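Local structure of acetamidase (2II1) at residues N9-M14 / N58-P63; G68-D73 / V209-M214; Q87-A92 / T108-I113; S231-D236 / N278-A283. The protein binds calcium ions and probably hydrolyses carbon-nitrogen bonds other than peptide bonds in linear amides. One frame throughout, in Å; residues are numbered along the deposited sequence.

Contact 1. Residues N9-M14 / N58-P63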
loop_
_atom_site.group_PDB
_atom_site.type_symbol
_atom_site.label_atom_id
_atom_site.label_comp_id
_atom_site.label_asym_id
_atom_site.label_seq_id
_atom_site.Cartn_x
_atom_site.Cartn_y
_atom_site.Cartn_z
ATOM N N ASN A 9 -7.670 -3.735 33.993
ATOM C CA ASN A 9 -6.262 -3.439 34.152
ATOM C C ASN A 9 -5.691 -2.873 32.856
ATOM O O ASN A 9 -5.187 -3.627 32.005
ATOM C CB ASN A 9 -5.514 -4.724 34.509
ATOM C CG ASN A 9 -5.961 -5.303 35.818
ATOM O OD1 ASN A 9 -6.239 -6.499 35.920
ATOM N ND2 ASN A 9 -6.055 -4.458 36.830
ATOM N N THR A 10 -5.783 -1.557 32.690
ATOM C CA THR A 10 -5.371 -0.953 31.429
ATOM C C THR A 10 -4.297 0.102 31.659
ATOM O O THR A 10 -4.244 0.723 32.722
ATOM C CB THR A 10 -6.564 -0.367 30.606
ATOM O OG1 THR A 10 -7.146 0.739 31.308
ATOM C CG2 THR A 10 -7.624 -1.429 30.304
ATOM N N ILE A 11 -3.422 0.251 30.661
ATOM C CA ILE A 11 -2.378 1.272 30.640
ATOM C C ILE A 11 -2.556 2.179 29.404
ATOM O O ILE A 11 -3.100 1.760 28.403
ATOM C CB ILE A 11 -0.956 0.623 30.680
ATOM C CG1 ILE A 11 -0.766 -0.392 29.545
ATOM C CG2 ILE A 11 -0.733 -0.050 32.052
ATOM C CD1 ILE A 11 0.670 -0.844 29.292
ATOM N N PHE A 12 -2.095 3.421 29.489
ATOM C CA PHE A 12 -2.214 4.378 28.386
ATOM C C PHE A 12 -0.878 4.714 27.762
ATOM O O PHE A 12 -0.834 5.384 26.704
ATOM C CB PHE A 12 -2.945 5.625 28.871
ATOM C CG PHE A 12 -4.360 5.337 29.242
ATOM C CD1 PHE A 12 -5.298 5.134 28.258
ATOM C CD2 PHE A 12 -4.743 5.184 30.582
ATOM C CE1 PHE A 12 -6.602 4.805 28.579
ATOM C CE2 PHE A 12 -6.062 4.856 30.912
ATOM C CZ PHE A 12 -6.984 4.663 29.910
ATOM N N PHE A 13 0.191 4.204 28.379
ATOM C CA PHE A 13 1.553 4.406 27.905
ATOM C C PHE A 13 2.295 3.093 27.962
ATOM O O PHE A 13 2.143 2.317 28.925
ATOM C CB PHE A 13 2.322 5.382 28.787
ATOM C CG PHE A 13 1.864 6.805 28.682
ATOM C CD1 PHE A 13 0.712 7.230 29.321
ATOM C CD2 PHE A 13 2.592 7.731 27.952
ATOM C CE1 PHE A 13 0.295 8.542 29.218
ATOM C CE2 PHE A 13 2.166 9.036 27.846
ATOM C CZ PHE A 13 1.022 9.437 28.479
HETATM N N MSE A 14 3.127 2.877 26.945
HETATM C CA MSE A 14 4.052 1.750 26.899
HETATM C C MSE A 14 5.267 2.211 27.685
HETATM O O MSE A 14 6.002 3.096 27.244
HETATM C CB MSE A 14 4.401 1.414 25.437
HETATM C CG MSE A 14 3.198 1.000 24.590
HETATM SE SE MSE A 14 2.795 -0.936 24.645
HETATM C CE MSE A 14 0.805 -0.881 24.148
ATOM N N ASN A 58 -7.210 5.155 23.911
ATOM C CA ASN A 58 -6.140 4.207 23.652
ATOM C C ASN A 58 -5.739 3.416 24.911
ATOM O O ASN A 58 -4.567 3.432 25.330
ATOM C CB ASN A 58 -4.943 4.918 22.986
ATOM C CG ASN A 58 -5.094 5.032 21.481
ATOM O OD1 ASN A 58 -5.440 4.055 20.806
ATOM N ND2 ASN A 58 -4.837 6.220 20.944
ATOM N N PRO A 59 -6.717 2.723 25.528
ATOM C CA PRO A 59 -6.386 1.795 26.589
ATOM C C PRO A 59 -5.810 0.492 26.041
ATOM O O PRO A 59 -6.300 -0.037 25.036
ATOM C CB PRO A 59 -7.734 1.556 27.262
ATOM C CG PRO A 59 -8.721 1.718 26.149
ATOM C CD PRO A 59 -8.174 2.808 25.311
ATOM N N ALA A 60 -4.767 -0.010 26.699
ATOM C CA ALA A 60 -4.212 -1.314 26.410
ATOM C C ALA A 60 -4.333 -2.191 27.666
ATOM O O ALA A 60 -4.037 -1.734 28.757
ATOM C CB ALA A 60 -2.767 -1.180 25.980
ATOM N N THR A 61 -4.811 -3.430 27.505
ATOM C CA THR A 61 -4.823 -4.418 28.581
ATOM C C THR A 61 -3.398 -4.966 28.751
ATOM O O THR A 61 -2.756 -5.331 27.775
ATOM C CB THR A 61 -5.823 -5.562 28.285
ATOM O OG1 THR A 61 -7.153 -5.023 28.168
ATOM C CG2 THR A 61 -5.777 -6.644 29.378
ATOM N N GLY A 62 -2.913 -4.993 29.989
ATOM C CA GLY A 62 -1.527 -5.341 30.288
ATOM C C GLY A 62 -1.005 -4.454 31.406
ATOM O O GLY A 62 -1.784 -3.712 32.015
ATOM N N PRO A 63 0.321 -4.501 31.675
ATOM C CA PRO A 63 1.337 -5.283 30.975
ATOM C C PRO A 63 1.506 -6.718 31.462
ATOM O O PRO A 63 1.320 -7.001 32.625
ATOM C CB PRO A 63 2.625 -4.489 31.190
ATOM C CG PRO A 63 2.353 -3.517 32.281
ATOM C CD PRO A 63 0.923 -3.658 32.720
#
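Two short backbone bonds tie strand 10-11 to the start of strand 60-67 as an antiparallel beta bridge. At the hydrogen-bonded pair Ile11/Ala60 each residue gives its N-H and offers its carbonyl: Ile11 N lies 2.8 Å from Ala60 O, and Ala60 N lies 3.0 Å from Ile11 O. Both bonds are nearly straight, 162° at the hydrogen, with the donor in the plane of the carbonyl it meets. Ala60 O also takes a CA-H contact from Thr10 CA. Beyond the non-hydrogen-bonded pair Thr10/Thr61, Gly62 N makes a third, weak bond to Asn9 O at 3.3 Å. Gly62 has a positive phi (141°) that calls for glycine, and a cis peptide follows it before Pro63. Two polar atoms find partners beyond the pairing: Thr61 OG1 is bonded to Glu33 O, and Asn58 O accepts from Asn146 ND2. On the face of Ile11 and Ala60, Ile11 takes the crowded first torsion (chi1 55°), and its CG2 branch crosses Pro63 at 4.0 Å from CD. The methyl of selenomethionine Met14 reaches the same face, Met14 CE 4.0 Å from Ala60 CB. The Phe12 ring crosses Pro59 obliquely, CE1 3.7 Å from Pro59 CB, while Thr10 CB lies alongside that same carbon. The pair belongs to a mixed sheet: strand 60-67 also pairs with strand 22-25 and, antiparallel, with strand 176-184, where Thr61 meets Leu180 through the backbone and Ala179 touches Ile11, Met14 and Ala60.

Contact 2. Residues G68-D73 / V209-M214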
loop_
_atom_site.group_PDB
_atom_site.type_symbol
_atom_site.label_atom_id
_atom_site.label_comp_id
_atom_site.label_asym_id
_atom_site.label_seq_id
_atom_site.Cartn_x
_atom_site.Cartn_y
_atom_site.Cartn_z
ATOM N N GLY A 68 11.529 -15.461 31.424
ATOM C CA GLY A 68 12.492 -16.017 30.459
ATOM C C GLY A 68 12.876 -15.043 29.349
ATOM O O GLY A 68 13.915 -15.229 28.687
ATOM N N ALA A 69 12.030 -14.015 29.149
ATOM C CA ALA A 69 12.247 -12.960 28.172
ATOM C C ALA A 69 13.224 -11.964 28.765
ATOM O O ALA A 69 12.994 -11.440 29.849
ATOM C CB ALA A 69 10.917 -12.249 27.803
ATOM N N ARG A 70 14.295 -11.700 28.024
ATOM C CA ARG A 70 15.395 -10.857 28.454
ATOM C C ARG A 70 15.716 -9.832 27.381
ATOM O O ARG A 70 15.451 -10.061 26.218
ATOM C CB ARG A 70 16.629 -11.738 28.737
ATOM C CG ARG A 70 16.427 -12.776 29.857
ATOM C CD ARG A 70 16.266 -12.067 31.203
ATOM N NE ARG A 70 16.121 -12.993 32.316
ATOM C CZ ARG A 70 16.145 -12.641 33.596
ATOM N NH1 ARG A 70 16.340 -11.370 33.937
ATOM N NH2 ARG A 70 16.003 -13.569 34.547
ATOM N N ARG A 71 16.282 -8.697 27.768
ATOM C CA ARG A 71 16.779 -7.705 26.804
ATOM C C ARG A 71 17.514 -8.358 25.644
ATOM O O ARG A 71 18.433 -9.139 25.866
ATOM C CB ARG A 71 17.761 -6.736 27.474
ATOM C CG ARG A 71 17.133 -5.671 28.307
ATOM C CD ARG A 71 18.114 -5.028 29.294
ATOM N NE ARG A 71 17.585 -3.756 29.798
ATOM C CZ ARG A 71 16.725 -3.620 30.815
ATOM N NH1 ARG A 71 16.273 -4.678 31.501
ATOM N NH2 ARG A 71 16.309 -2.401 31.155
ATOM N N GLY A 72 17.120 -8.025 24.415
ATOM C CA GLY A 72 17.716 -8.611 23.196
ATOM C C GLY A 72 16.942 -9.754 22.541
ATOM O O GLY A 72 17.168 -10.057 21.373
ATOM N N ASP A 73 16.034 -10.382 23.288
ATOM C CA ASP A 73 15.140 -11.427 22.769
ATOM C C ASP A 73 14.052 -10.746 21.927
ATOM O O ASP A 73 13.990 -9.526 21.831
ATOM C CB ASP A 73 14.477 -12.239 23.914
ATOM C CG ASP A 73 15.488 -13.033 24.773
ATOM O OD1 ASP A 73 16.704 -12.976 24.523
ATOM O OD2 ASP A 73 15.066 -13.711 25.736
ATOM N N VAL A 209 9.035 -16.938 23.637
ATOM C CA VAL A 209 10.247 -16.141 23.787
ATOM C C VAL A 209 11.246 -16.719 22.809
ATOM O O VAL A 209 11.422 -17.947 22.743
ATOM C CB VAL A 209 10.798 -16.180 25.207
ATOM C CG1 VAL A 209 12.188 -15.520 25.260
ATOM C CG2 VAL A 209 9.849 -15.495 26.149
ATOM N N LYS A 210 11.825 -15.843 21.992
ATOM C CA LYS A 210 12.851 -16.232 21.040
ATOM C C LYS A 210 14.125 -15.523 21.459
ATOM O O LYS A 210 14.136 -14.314 21.657
ATOM C CB LYS A 210 12.475 -15.887 19.589
ATOM C CG LYS A 210 11.277 -16.649 19.034
ATOM C CD LYS A 210 11.537 -18.151 18.910
ATOM C CE LYS A 210 10.390 -18.965 19.501
ATOM N NZ LYS A 210 10.849 -20.212 20.212
ATOM N N LYS A 211 15.199 -16.297 21.595
ATOM C CA LYS A 211 16.432 -15.804 22.157
ATOM C C LYS A 211 17.332 -15.123 21.145
ATOM O O LYS A 211 18.239 -14.390 21.537
ATOM C CB LYS A 211 17.153 -16.940 22.887
ATOM C CG LYS A 211 16.409 -17.333 24.146
ATOM C CD LYS A 211 16.766 -16.366 25.267
ATOM C CE LYS A 211 15.782 -16.370 26.426
ATOM N NZ LYS A 211 16.107 -15.249 27.366
ATOM N N GLU A 212 17.088 -15.334 19.857
ATOM C CA GLU A 212 17.825 -14.607 18.852
ATOM C C GLU A 212 16.878 -13.754 18.044
ATOM O O GLU A 212 15.882 -14.242 17.497
ATOM C CB GLU A 212 18.614 -15.522 17.918
ATOM C CG GLU A 212 19.885 -14.827 17.375
ATOM C CD GLU A 212 20.184 -15.160 15.925
ATOM O OE1 GLU A 212 20.194 -16.365 15.584
ATOM O OE2 GLU A 212 20.412 -14.211 15.131
ATOM N N ARG A 213 17.221 -12.474 17.971
ATOM C CA ARG A 213 16.482 -11.522 17.191
ATOM C C ARG A 213 16.932 -11.550 15.741
ATOM O O ARG A 213 17.849 -10.844 15.350
ATOM C CB ARG A 213 16.672 -10.152 17.786
ATOM C CG ARG A 213 15.602 -9.236 17.399
ATOM C CD ARG A 213 15.813 -7.910 18.026
ATOM N NE ARG A 213 15.497 -7.920 19.442
ATOM C CZ ARG A 213 15.575 -6.851 20.222
ATOM N NH1 ARG A 213 15.929 -5.694 19.706
ATOM N NH2 ARG A 213 15.291 -6.929 21.510
HETATM N N MSE A 214 16.238 -12.339 14.938
HETATM C CA MSE A 214 16.653 -12.662 13.568
HETATM C C MSE A 214 16.371 -11.602 12.495
HETATM O O MSE A 214 17.038 -11.563 11.459
HETATM C CB MSE A 214 15.955 -13.957 13.161
HETATM C CG MSE A 214 16.671 -14.748 12.096
HETATM SE SE MSE A 214 15.395 -15.888 11.185
HETATM C CE MSE A 214 14.159 -16.306 12.758
#
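A type II beta turn from Arg70 to Asp73, closed by Asp73 N to Arg70 O at 3.0 Å and with Gly72 at positive phi (99°) in its third position, lies against the end of strand 201-210. Lys211 leaves its backbone pointing away from the turn, but bends at chi2 and runs back alongside Asp73. Its ammonium reaches two acceptors: NZ is 2.6 Å from Gly68 O, nearly along the C=O axis, and makes a very short salt bridge to Asp73 OD2. That oxygen is crowded in the model, so its exact place is less sure; it also accepts from Arg70 N, which ties the Asp73 side chain across the turn. Arg213 starts with CG anti to its backbone N and bends at chi3 (-74°), bringing the guanidinium side-on to one carbonyl. Asp73 O lies at the guanidinium edge and in its plane, 2.9 Å from NH2 and 3.2 Å from NE; NH2 approaches in the carbonyl plane, NE from above it. The remaining nitrogen, NH1, forms a salt bridge with Glu172. An alanine in place of Arg213 would remove both bonds to Asp73 O and the ion pair with Glu172, and would probably loosen the turn from the segment 209-214. Away from the charges, Ala69 CB meets the CG2 branch of Val209 at 3.8 Å. The turn links strand 60-67 to strand 74-84, which neighbours strand 201-210 and bonds to it through Met74 and Lys210; Gly72 and Asp73 make backbone bonds to Val171, just after strand 166-170.

Contact 3. Residues Q87-A92 / T108-I113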
loop_
_atom_site.group_PDB
_atom_site.type_symbol
_atom_site.label_atom_id
_atom_site.label_comp_id
_atom_site.label_asym_id
_atom_site.label_seq_id
_atom_site.Cartn_x
_atom_site.Cartn_y
_atom_site.Cartn_z
ATOM N N GLN A 87 -21.363 -4.405 18.790
ATOM C CA GLN A 87 -21.511 -3.104 18.169
ATOM C C GLN A 87 -20.219 -2.301 18.174
ATOM O O GLN A 87 -19.586 -2.116 19.215
ATOM C CB GLN A 87 -22.656 -2.339 18.838
ATOM C CG GLN A 87 -22.665 -0.841 18.625
ATOM C CD GLN A 87 -23.720 -0.157 19.483
ATOM O OE1 GLN A 87 -23.423 0.332 20.577
ATOM N NE2 GLN A 87 -24.960 -0.143 19.001
ATOM N N GLY A 88 -19.838 -1.838 16.990
ATOM C CA GLY A 88 -18.695 -0.964 16.812
ATOM C C GLY A 88 -19.075 0.500 16.690
ATOM O O GLY A 88 -20.247 0.840 16.704
ATOM N N VAL A 89 -18.069 1.359 16.562
ATOM C CA VAL A 89 -18.242 2.825 16.554
ATOM C C VAL A 89 -17.154 3.491 15.669
ATOM O O VAL A 89 -15.967 3.090 15.664
ATOM C CB VAL A 89 -18.200 3.453 17.999
ATOM C CG1 VAL A 89 -18.409 4.959 17.966
ATOM C CG2 VAL A 89 -19.242 2.823 18.923
HETATM N N MSE A 90 -17.592 4.473 14.885
HETATM C CA MSE A 90 -16.698 5.335 14.144
HETATM C C MSE A 90 -17.046 6.800 14.413
HETATM O O MSE A 90 -18.218 7.158 14.637
HETATM C CB MSE A 90 -16.783 5.076 12.633
HETATM C CG MSE A 90 -16.344 3.688 12.186
HETATM SE SE MSE A 90 -16.189 3.535 10.224
HETATM C CE MSE A 90 -14.475 4.330 10.080
ATOM N N THR A 91 -15.994 7.618 14.365
ATOM C CA THR A 91 -16.064 9.051 14.507
ATOM C C THR A 91 -15.372 9.768 13.309
ATOM O O THR A 91 -14.199 9.508 13.003
ATOM C CB THR A 91 -15.401 9.508 15.849
ATOM O OG1 THR A 91 -13.986 9.321 15.780
ATOM C CG2 THR A 91 -15.951 8.737 17.026
ATOM N N ALA A 92 -16.127 10.643 12.635
ATOM C CA ALA A 92 -15.585 11.599 11.660
ATOM C C ALA A 92 -15.488 12.977 12.325
ATOM O O ALA A 92 -16.513 13.509 12.749
ATOM C CB ALA A 92 -16.484 11.676 10.415
ATOM N N THR A 108 -20.775 10.798 14.515
ATOM C CA THR A 108 -20.545 9.524 15.200
ATOM C C THR A 108 -21.523 8.485 14.674
ATOM O O THR A 108 -22.710 8.761 14.526
ATOM C CB THR A 108 -20.748 9.647 16.701
ATOM O OG1 THR A 108 -19.812 10.577 17.223
ATOM C CG2 THR A 108 -20.549 8.284 17.402
ATOM N N LYS A 109 -21.041 7.287 14.398
ATOM C CA LYS A 109 -21.919 6.278 13.861
ATOM C C LYS A 109 -21.637 4.911 14.476
ATOM O O LYS A 109 -20.463 4.515 14.667
ATOM C CB LYS A 109 -21.788 6.247 12.345
ATOM C CG LYS A 109 -22.717 5.283 11.642
ATOM C CD LYS A 109 -22.265 5.081 10.203
ATOM C CE LYS A 109 -23.007 3.940 9.541
ATOM N NZ LYS A 109 -24.499 4.092 9.616
ATOM N N LEU A 110 -22.734 4.199 14.758
ATOM C CA LEU A 110 -22.704 2.873 15.383
ATOM C C LEU A 110 -22.937 1.767 14.355
ATOM O O LEU A 110 -23.773 1.897 13.454
ATOM C CB LEU A 110 -23.714 2.791 16.561
ATOM C CG LEU A 110 -23.297 3.570 17.842
ATOM C CD1 LEU A 110 -24.369 3.587 18.930
ATOM C CD2 LEU A 110 -22.036 2.988 18.413
ATOM N N PHE A 111 -22.175 0.686 14.494
ATOM C CA PHE A 111 -22.196 -0.415 13.545
ATOM C C PHE A 111 -22.523 -1.669 14.310
ATOM O O PHE A 111 -21.665 -2.209 15.011
ATOM C CB PHE A 111 -20.834 -0.599 12.847
ATOM C CG PHE A 111 -20.440 0.557 12.006
ATOM C CD1 PHE A 111 -19.962 1.723 12.603
ATOM C CD2 PHE A 111 -20.571 0.510 10.628
ATOM C CE1 PHE A 111 -19.613 2.829 11.844
ATOM C CE2 PHE A 111 -20.221 1.614 9.853
ATOM C CZ PHE A 111 -19.745 2.790 10.464
ATOM N N PRO A 112 -23.769 -2.125 14.195
ATOM C CA PRO A 112 -24.095 -3.486 14.644
ATOM C C PRO A 112 -23.248 -4.561 13.947
ATOM O O PRO A 112 -23.011 -4.496 12.725
ATOM C CB PRO A 112 -25.568 -3.663 14.271
ATOM C CG PRO A 112 -26.046 -2.360 13.719
ATOM C CD PRO A 112 -24.920 -1.387 13.647
ATOM N N ILE A 113 -22.799 -5.531 14.727
ATOM C CA ILE A 113 -22.151 -6.715 14.194
ATOM C C ILE A 113 -23.216 -7.783 14.140
ATOM O O ILE A 113 -23.870 -8.033 15.144
ATOM C CB ILE A 113 -21.015 -7.196 15.094
ATOM C CG1 ILE A 113 -20.008 -6.079 15.292
ATOM C CG2 ILE A 113 -20.344 -8.435 14.498
ATOM C CD1 ILE A 113 -19.783 -5.227 14.062
#
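Phe111 O has two grips: the N-H of Gly88, 2.7 Å from N to O and coming from above the carbonyl plane, and a softer CA-H contact from Gln87 CA at 3.3 Å. Phe111 N answers to Gly88 O, and the next hydrogen-bonded pair, Met90/Lys109, adds two more nearly straight bonds, Met90 N to Lys109 O at 2.9 Å and Lys109 N to Met90 O at 2.8 Å. The result is a regular antiparallel ladder. On the Met90 and Phe111 face, selenomethionine Met90 bends at chi3 (81°) and crosses the ring obliquely, a Met-aromatic contact with SE 4.4 Å from the ring centroid. CG touches the ring at CE1. On the other face the extended Gln87 chain carries its amide obliquely across the Leu110 methyls, Gln87 CD 3.7 Å from Leu110 CD2. Thr108 OG1 is bonded to Gln47 O, and Lys109 NZ to Tyr120 O. Met263 of the second subunit packs on Met90 and Lys109. Strand 87-92 is outermost in a four-stranded antiparallel sheet of this chain, though Val89 makes a backbone bond to Glu198; strand 107-114 has strand 117-119 as its other neighbour.

Contact 4. Residues S231-D236 / N278-A283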
loop_
_atom_site.group_PDB
_atom_site.type_symbol
_atom_site.label_atom_id
_atom_site.label_comp_id
_atom_site.label_asym_id
_atom_site.label_seq_id
_atom_site.Cartn_x
_atom_site.Cartn_y
_atom_site.Cartn_z
ATOM N N SER A 231 7.718 2.585 11.455
ATOM C CA SER A 231 7.006 3.838 11.677
ATOM C C SER A 231 7.937 5.042 11.709
ATOM O O SER A 231 9.045 4.969 12.269
ATOM C CB SER A 231 6.227 3.792 12.996
ATOM O OG SER A 231 5.323 2.716 12.948
ATOM N N ALA A 232 7.442 6.146 11.157
ATOM C CA ALA A 232 8.196 7.378 11.057
ATOM C C ALA A 232 7.280 8.588 11.043
ATOM O O ALA A 232 6.065 8.475 10.994
ATOM C CB ALA A 232 9.065 7.330 9.811
ATOM N N GLU A 233 7.886 9.767 11.073
ATOM C CA GLU A 233 7.150 11.016 11.081
ATOM C C GLU A 233 6.414 11.239 9.762
ATOM O O GLU A 233 5.341 11.843 9.730
ATOM C CB GLU A 233 8.118 12.179 11.300
ATOM C CG GLU A 233 9.038 12.078 12.529
ATOM C CD GLU A 233 8.317 12.286 13.819
ATOM O OE1 GLU A 233 7.084 12.531 13.788
ATOM O OE2 GLU A 233 8.991 12.218 14.870
ATOM N N THR A 234 7.003 10.747 8.681
ATOM C CA THR A 234 6.413 10.825 7.354
ATOM C C THR A 234 6.174 9.409 6.810
ATOM O O THR A 234 6.867 8.443 7.172
ATOM C CB THR A 234 7.321 11.628 6.395
ATOM O OG1 THR A 234 8.548 10.914 6.193
ATOM C CG2 THR A 234 7.627 13.019 6.974
ATOM N N LEU A 235 5.169 9.277 5.959
ATOM C CA LEU A 235 4.957 8.027 5.274
ATOM C C LEU A 235 6.121 7.744 4.298
ATOM O O LEU A 235 6.442 6.591 4.057
ATOM C CB LEU A 235 3.613 8.028 4.559
ATOM C CG LEU A 235 3.196 6.737 3.863
ATOM C CD1 LEU A 235 3.027 5.537 4.850
ATOM C CD2 LEU A 235 1.887 7.033 3.092
ATOM N N ASP A 236 6.743 8.782 3.758
ATOM C CA ASP A 236 7.923 8.642 2.877
ATOM C C ASP A 236 8.992 7.793 3.583
ATOM O O ASP A 236 9.538 6.815 3.020
ATOM C CB ASP A 236 8.512 10.050 2.577
ATOM C CG ASP A 236 7.901 10.734 1.336
ATOM O OD1 ASP A 236 7.292 10.064 0.490
ATOM O OD2 ASP A 236 8.109 11.949 1.163
ATOM N N ASN A 278 -1.894 8.503 12.593
ATOM C CA ASN A 278 -1.352 8.544 13.956
ATOM C C ASN A 278 -0.135 9.475 13.986
ATOM O O ASN A 278 0.344 9.872 12.912
ATOM C CB ASN A 278 -1.041 7.119 14.439
ATOM C CG ASN A 278 -2.287 6.254 14.518
ATOM O OD1 ASN A 278 -3.405 6.754 14.768
ATOM N ND2 ASN A 278 -2.113 4.946 14.294
ATOM N N PRO A 279 0.333 9.885 15.198
ATOM C CA PRO A 279 1.471 10.800 15.276
ATOM C C PRO A 279 2.721 10.310 14.563
ATOM O O PRO A 279 3.541 11.125 14.122
ATOM C CB PRO A 279 1.700 10.954 16.774
ATOM C CG PRO A 279 0.366 10.710 17.359
ATOM C CD PRO A 279 -0.207 9.610 16.538
ATOM N N LEU A 280 2.868 8.997 14.429
ATOM C CA LEU A 280 3.795 8.473 13.455
ATOM C C LEU A 280 2.968 7.650 12.464
ATOM O O LEU A 280 1.920 7.096 12.810
ATOM C CB LEU A 280 4.985 7.719 14.106
ATOM C CG LEU A 280 5.962 8.504 15.010
ATOM C CD1 LEU A 280 7.249 7.733 15.270
ATOM C CD2 LEU A 280 6.292 9.812 14.386
ATOM N N LYS A 281 3.402 7.662 11.211
ATOM C CA LYS A 281 2.769 6.904 10.139
ATOM C C LYS A 281 3.440 5.504 10.056
ATOM O O LYS A 281 4.609 5.339 10.381
ATOM C CB LYS A 281 2.885 7.659 8.796
ATOM C CG LYS A 281 2.661 9.174 8.849
ATOM C CD LYS A 281 1.266 9.527 9.291
ATOM C CE LYS A 281 1.107 11.042 9.536
ATOM N NZ LYS A 281 -0.086 11.312 10.428
ATOM N N THR A 282 2.710 4.491 9.610
ATOM C CA THR A 282 3.245 3.123 9.597
ATOM C C THR A 282 3.082 2.517 8.213
ATOM O O THR A 282 2.051 2.679 7.595
ATOM C CB THR A 282 2.536 2.245 10.609
ATOM O OG1 THR A 282 2.654 2.841 11.901
ATOM C CG2 THR A 282 3.136 0.823 10.632
ATOM N N ALA A 283 4.116 1.816 7.760
ATOM C CA ALA A 283 4.191 1.156 6.453
ATOM C C ALA A 283 4.735 -0.233 6.672
ATOM O O ALA A 283 5.367 -0.499 7.720
ATOM C CB ALA A 283 5.102 1.930 5.517
#
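Ala232 and Lys281 form an antiparallel hydrogen-bonded pair, Ala232 N to Lys281 O at 3.0 Å and Lys281 N to Ala232 O at 2.8 Å, the second nearly along the C=O axis. Ser231 CA adds a CA-H contact to Lys281 O. Among polar side chains, Ser231 and Thr282, a non-hydrogen-bonded pair, put their hydroxyls tip to tip, Ser231 OG to Thr282 OG1 2.9 Å; Thr282 OG1 is also bonded to Gln275 NE2. Lys281 leaves with CG beside its own backbone N and bends at chi2 (-63°), so the chain folds back along its own segment and NZ lies 2.9 Å from Asn278 O, with Ile276 O as a further acceptor. Asn278 ND2 in turn is bonded to the calcium ligand Asp157. Strand 225-232 ends at Ala232 and the chain turns at Glu233 into helix 235-253, with Thr234 as its N-cap, OG1 holding Ala237 N. Leu235 N is bonded to Asp236 of the second subunit, so this helix start meets its counterpart across the dimer. The apolar contact lies at that helix start: Leu235 has CG anti to its backbone N, and Leu235 CD1 lies 4.2 Å from Ala283 CB. Separately, the aliphatic CG of Lys281 rests against the backbone N of Leu235, at 3.8 Å. An alanine in place of Lys281 would lose the bonds to Asn278 O and Ile276 O and the methylenes beside Leu235, and would probably leave the bend before strand 281-288 less firmly held.

How the contacts relate
Contacts 1, 3 and 4 approach the calcium sites from different parts of the chain. Contact 1 comes nearest: the Asn58 side chain is about 5 Å from a bound ion and about 4 Å from those of the ligands Asn155 and Asp182. The side chains of Pro279 (contact 4) and Met90 (contact 3) are about 8 and 9 Å from a bound calcium. Contact 2 lies away from the sites, its centre about 39 Å from that of contact 3, on the opposite side of the chain's centre. Contacts 2 and 4 reach the same nine-stranded sheet, their centres about 26 Å apart. Contacts 3 and 4 both touch the second subunit. Contacts 1 and 4 come within about 6 Å at their nearest atoms, without touching.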